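Side-chain contacts in spectinomycin phosphotransferase (Legionella pneumophila, PDB 3I1A), which is an antibiotic resistance factor of the kinase-like aminoglycoside phosphotransferase family and probably transfers phosphate from a nucleotide to spectinomycin: residues Gln7-Gln10 with Leu11-Leu14; Arg299-Asn302 with Asn303-Leu307. All coordinates share one frame; numbering follows the deposited sequence. Where two conformers were deposited one is given.

Overall arrangement
Both contacts lie where the chain turns into a helix: interaction 1 at the start of helix 10-19 in the N-terminal, sheet-bearing lobe, interaction 2 where helix 303-315 begins among the helices of the C-terminal part. Their centres are 36 Å apart, the nearest atoms about 27 Å, and they do not touch. Interaction 1 is the nearer to the nucleotide site: the side chain of Leu11 is about 9 Å from those of Phe50 and Lys52, which bind ADP in another crystal of this protein. Interaction 2 lies away from the nucleotide and magnesium sites. Both starts use backbone carbonyls; the second adds a side-chain cap from Asn302, the first a water between Gln9 O and Glu13 N.

Interaction 1: residues Gln7-Gln10 with Leu11-Leu14; sequences QAQQ and LIEL
Gln7 O lies 3.9 Å from Leu11 N, but its bond goes to Gln10 N, at 2.7 Å, closing a type I beta turn from Gln7 to Gln10. The same two residues are tied a second time, because Gln10 OE1 accepts from Gln7 N at 2.9 Å in an almost straight bond (174° at the hydrogen). The Gln10 chain, extended beyond CG (chi2 178°), has the length to reach back across the turn.

Ala8 keeps its methyl turned from the helix and contributes its carbonyl. Ala8 O takes Leu11 N at 2.9 Å, the donor standing above the carbonyl plane in this i to i+3 bond, and the CB of Leu11 rests against the same oxygen.

Gln9 repeats the pattern one residue on: Ile12 N reaches Gln9 O at 3.2 Å, again from above the plane. A water donates to Gln9 O at 2.7 Å and accepts from Glu13 N, so it bridges the place where a direct four-residue helix bond would otherwise run. The Gln9 chain, bent at chi2, lies alongside that of Ile12 and points the same way, its amide near the end of the isoleucine; as Gln9 has a second conformer, the closeness of this pair is doubtful.

With Gln10 the regular helical step is reached. Its carbonyl receives Leu14 N at 3.2 Å, nearly straight at 168°, and Leu14 CG sits against that oxygen at 3.4 Å.

Leu11 and Leu14 both lean on Ile6, just upstream, and Leu14 also meets Leu92. Ala8 and Leu11 share Tyr40 on strand 38-43, so the turn and the first helical residues are laid against the five-stranded antiparallel sheet.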
loop_
_atom_site.group_PDB
_atom_site.type_symbol
_atom_site.label_atom_id
_atom_site.label_comp_id
_atom_site.label_asym_id
_atom_site.label_seq_id
_atom_site.Cartn_x
_atom_site.Cartn_y
_atom_site.Cartn_z
ATOM N N GLN A 7 25.199 -4.967 -15.322
ATOM C CA GLN A 7 24.883 -4.291 -16.573
ATOM C C GLN A 7 23.703 -5.113 -17.115
ATOM O O GLN A 7 23.699 -6.336 -17.000
ATOM C CB GLN A 7 26.072 -4.359 -17.534
ATOM C CG GLN A 7 26.053 -3.289 -18.611
ATOM C CD GLN A 7 24.910 -3.454 -19.573
ATOM O OE1 GLN A 7 24.083 -2.551 -19.744
ATOM N NE2 GLN A 7 24.856 -4.607 -20.219
ATOM N N ALA A 8 22.717 -4.448 -17.707
ATOM C CA ALA A 8 21.523 -5.142 -18.197
ATOM C C ALA A 8 21.761 -6.448 -18.961
ATOM O O ALA A 8 21.021 -7.423 -18.791
ATOM C CB ALA A 8 20.685 -4.186 -19.049
ATOM N N GLN A 9 22.785 -6.473 -19.803
ATOM C CA GLN A 9 23.081 -7.666 -20.579
ATOM C C GLN A 9 23.564 -8.840 -19.733
ATOM O O GLN A 9 23.561 -9.983 -20.180
ATOM C CB GLN A 9 24.080 -7.323 -21.684
ATOM C CG GLN A 9 23.560 -6.209 -22.578
ATOM C CD GLN A 9 22.132 -6.460 -23.034
ATOM O OE1 GLN A 9 21.424 -5.537 -23.432
ATOM N NE2 GLN A 9 21.705 -7.716 -22.982
ATOM N N GLN A 10 23.968 -8.565 -18.497
ATOM C CA GLN A 10 24.391 -9.635 -17.604
ATOM C C GLN A 10 23.149 -10.422 -17.193
ATOM O O GLN A 10 23.253 -11.539 -16.711
ATOM C CB GLN A 10 25.105 -9.071 -16.370
ATOM C CG GLN A 10 26.588 -8.854 -16.611
ATOM C CD GLN A 10 27.304 -8.264 -15.418
ATOM O OE1 GLN A 10 27.221 -7.055 -15.167
ATOM N NE2 GLN A 10 28.021 -9.105 -14.681
ATOM N N LEU A 11 21.975 -9.827 -17.386
ATOM C CA LEU A 11 20.725 -10.513 -17.048
ATOM C C LEU A 11 20.462 -11.668 -17.965
ATOM O O LEU A 11 19.762 -12.618 -17.595
ATOM C CB LEU A 11 19.517 -9.570 -17.126
ATOM C CG LEU A 11 19.145 -8.833 -15.846
ATOM C CD1 LEU A 11 17.948 -7.971 -16.148
ATOM C CD2 LEU A 11 18.805 -9.815 -14.713
ATOM N N ILE A 12 20.984 -11.587 -19.181
ATOM C CA ILE A 12 20.769 -12.668 -20.112
ATOM C C ILE A 12 21.361 -13.911 -19.497
ATOM O O ILE A 12 20.667 -14.915 -19.365
ATOM C CB ILE A 12 21.409 -12.406 -21.483
ATOM C CG1 ILE A 12 20.724 -11.208 -22.147
ATOM C CG2 ILE A 12 21.274 -13.648 -22.363
ATOM C CD1 ILE A 12 21.345 -10.811 -23.469
ATOM N N GLU A 13 22.630 -13.839 -19.094
ATOM C CA GLU A 13 23.272 -14.996 -18.480
ATOM C C GLU A 13 22.565 -15.443 -17.216
ATOM O O GLU A 13 22.338 -16.626 -17.021
ATOM C CB GLU A 13 24.744 -14.708 -18.124
ATOM C CG GLU A 13 25.409 -15.837 -17.284
ATOM C CD GLU A 13 26.871 -15.547 -16.881
ATOM O OE1 GLU A 13 27.719 -15.340 -17.786
ATOM O OE2 GLU A 13 27.180 -15.541 -15.660
ATOM N N LEU A 14 22.239 -14.501 -16.333
ATOM C CA LEU A 14 21.585 -14.859 -15.080
ATOM C C LEU A 14 20.196 -15.484 -15.237
ATOM O O LEU A 14 19.842 -16.433 -14.517
ATOM C CB LEU A 14 21.508 -13.636 -14.166
ATOM C CG LEU A 14 22.899 -13.167 -13.726
ATOM C CD1 LEU A 14 22.822 -11.767 -13.133
ATOM C CD2 LEU A 14 23.455 -14.146 -12.723
HETATM O O HOH W 1 24.994 -12.214 -20.025
#

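Interaction 2: residues Arg299-Asn302 with Asn303-Leu307; sequences RNQN and NQSRL
Asn302 OD1 takes two donors from one residue: Ser305 N at 2.8 Å, nearly along the C=O axis, and Ser305 OG at 3.1 Å, from above the carbonyl plane. The hydroxyl bond belongs to one of two serine conformers and is less certain. A chi1 of 62° puts CG between the backbone N and the carbonyl carbon, which turns the amide over the helix start. Asn302 is thus the N-cap of helix 303-315, and its own carbonyl accepts Arg306 N at 3.0 Å. Beside the cap, Gln301 lays its amide carbon CD 3.7 Å from Ser305 CB, with NE2 hydrogen-bonded to Asp295 OD2.

The Arg306 chain, bent at chi3, turns back toward the loop residues 299-302. Its NH1 donates to Asn303 OD1 at 2.8 Å, close to the guanidinium plane, and a water links that oxygen to Gln301 O. Over one guanidinium face comes Arg299 CD, 3.7 Å from Arg306 CZ; the two guanidinium planes are tilted by 22°. NH1 also forms a salt bridge to Asp168, while NE and NH2 donate to the carbonyls of Asp295 and Leu296.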
loop_
_atom_site.group_PDB
_atom_site.type_symbol
_atom_site.label_atom_id
_atom_site.label_comp_id
_atom_site.label_asym_id
_atom_site.label_seq_id
_atom_site.Cartn_x
_atom_site.Cartn_y
_atom_site.Cartn_z
ATOM N N ARG A 299 10.691 22.754 1.930
ATOM C CA ARG A 299 11.094 22.907 0.540
ATOM C C ARG A 299 12.054 21.771 0.269
ATOM O O ARG A 299 13.143 21.966 -0.275
ATOM C CB ARG A 299 11.783 24.262 0.329
ATOM C CG ARG A 299 11.003 25.435 0.920
ATOM C CD ARG A 299 10.147 26.143 -0.105
ATOM N NE ARG A 299 10.910 27.165 -0.819
ATOM C CZ ARG A 299 11.197 28.370 -0.331
ATOM N NH1 ARG A 299 10.780 28.724 0.880
ATOM N NH2 ARG A 299 11.907 29.229 -1.057
ATOM N N ASN A 300 11.632 20.577 0.672
ATOM C CA ASN A 300 12.410 19.360 0.497
ATOM C C ASN A 300 12.362 18.810 -0.927
ATOM O O ASN A 300 13.317 18.175 -1.369
ATOM C CB ASN A 300 11.923 18.277 1.467
ATOM C CG ASN A 300 12.157 18.648 2.920
ATOM O OD1 ASN A 300 13.111 19.368 3.244
ATOM N ND2 ASN A 300 11.296 18.149 3.806
ATOM N N GLN A 301 11.245 19.024 -1.625
ATOM C CA GLN A 301 11.082 18.555 -3.012
ATOM C C GLN A 301 10.898 19.792 -3.881
ATOM O O GLN A 301 10.640 20.876 -3.365
ATOM C CB GLN A 301 9.825 17.696 -3.192
ATOM C CG GLN A 301 9.759 16.366 -2.473
ATOM C CD GLN A 301 8.755 15.434 -3.141
ATOM O OE1 GLN A 301 9.117 14.613 -3.993
ATOM N NE2 GLN A 301 7.480 15.574 -2.777
ATOM N N ASN A 302 10.993 19.639 -5.198
ATOM C CA ASN A 302 10.808 20.811 -6.044
ATOM C C ASN A 302 9.338 21.246 -6.016
ATOM O O ASN A 302 8.458 20.514 -5.550
ATOM C CB ASN A 302 11.276 20.540 -7.481
ATOM C CG ASN A 302 10.496 19.429 -8.160
ATOM O OD1 ASN A 302 9.262 19.438 -8.189
ATOM N ND2 ASN A 302 11.215 18.473 -8.735
ATOM N N ASN A 303 9.066 22.437 -6.521
ATOM C CA ASN A 303 7.702 22.948 -6.477
ATOM C C ASN A 303 6.637 22.216 -7.275
ATOM O O ASN A 303 5.455 22.295 -6.941
ATOM C CB ASN A 303 7.715 24.432 -6.827
ATOM C CG ASN A 303 8.438 25.250 -5.780
ATOM O OD1 ASN A 303 8.642 24.788 -4.650
ATOM N ND2 ASN A 303 8.823 26.469 -6.137
ATOM N N GLN A 304 7.033 21.531 -8.342
ATOM C CA GLN A 304 6.066 20.776 -9.125
ATOM C C GLN A 304 5.588 19.611 -8.252
ATOM O O GLN A 304 4.405 19.277 -8.219
ATOM C CB GLN A 304 6.740 20.281 -10.408
ATOM C CG GLN A 304 7.150 21.432 -11.350
ATOM C CD GLN A 304 8.191 22.393 -10.750
ATOM O OE1 GLN A 304 9.276 21.978 -10.318
ATOM N NE2 GLN A 304 7.865 23.684 -10.732
ATOM N N SER A 305 6.526 19.005 -7.532
ATOM C CA SER A 305 6.226 17.885 -6.649
ATOM C C SER A 305 5.417 18.334 -5.431
ATOM O O SER A 305 4.522 17.622 -4.970
ATOM C CB SER A 305 7.525 17.221 -6.198
ATOM O OG SER A 305 8.182 16.622 -7.305
ATOM N N ARG A 306 5.744 19.508 -4.905
ATOM C CA ARG A 306 5.011 20.050 -3.771
ATOM C C ARG A 306 3.584 20.392 -4.188
ATOM O O ARG A 306 2.670 20.229 -3.408
ATOM C CB ARG A 306 5.711 21.284 -3.209
ATOM C CG ARG A 306 6.941 20.929 -2.394
ATOM C CD ARG A 306 7.737 22.171 -2.020
ATOM N NE ARG A 306 7.062 23.009 -1.023
ATOM C CZ ARG A 306 7.066 24.340 -1.029
ATOM N NH1 ARG A 306 7.702 25.010 -1.986
ATOM N NH2 ARG A 306 6.448 25.006 -0.061
ATOM N N LEU A 307 3.388 20.891 -5.412
ATOM C CA LEU A 307 2.015 21.187 -5.851
ATOM C C LEU A 307 1.225 19.875 -5.921
ATOM O O LEU A 307 0.033 19.848 -5.629
ATOM C CB LEU A 307 1.998 21.871 -7.234
ATOM C CG LEU A 307 0.630 22.194 -7.882
ATOM C CD1 LEU A 307 -0.289 23.070 -6.997
ATOM C CD2 LEU A 307 0.921 22.946 -9.185
HETATM O O HOH W 2 10.795 23.829 -3.339
#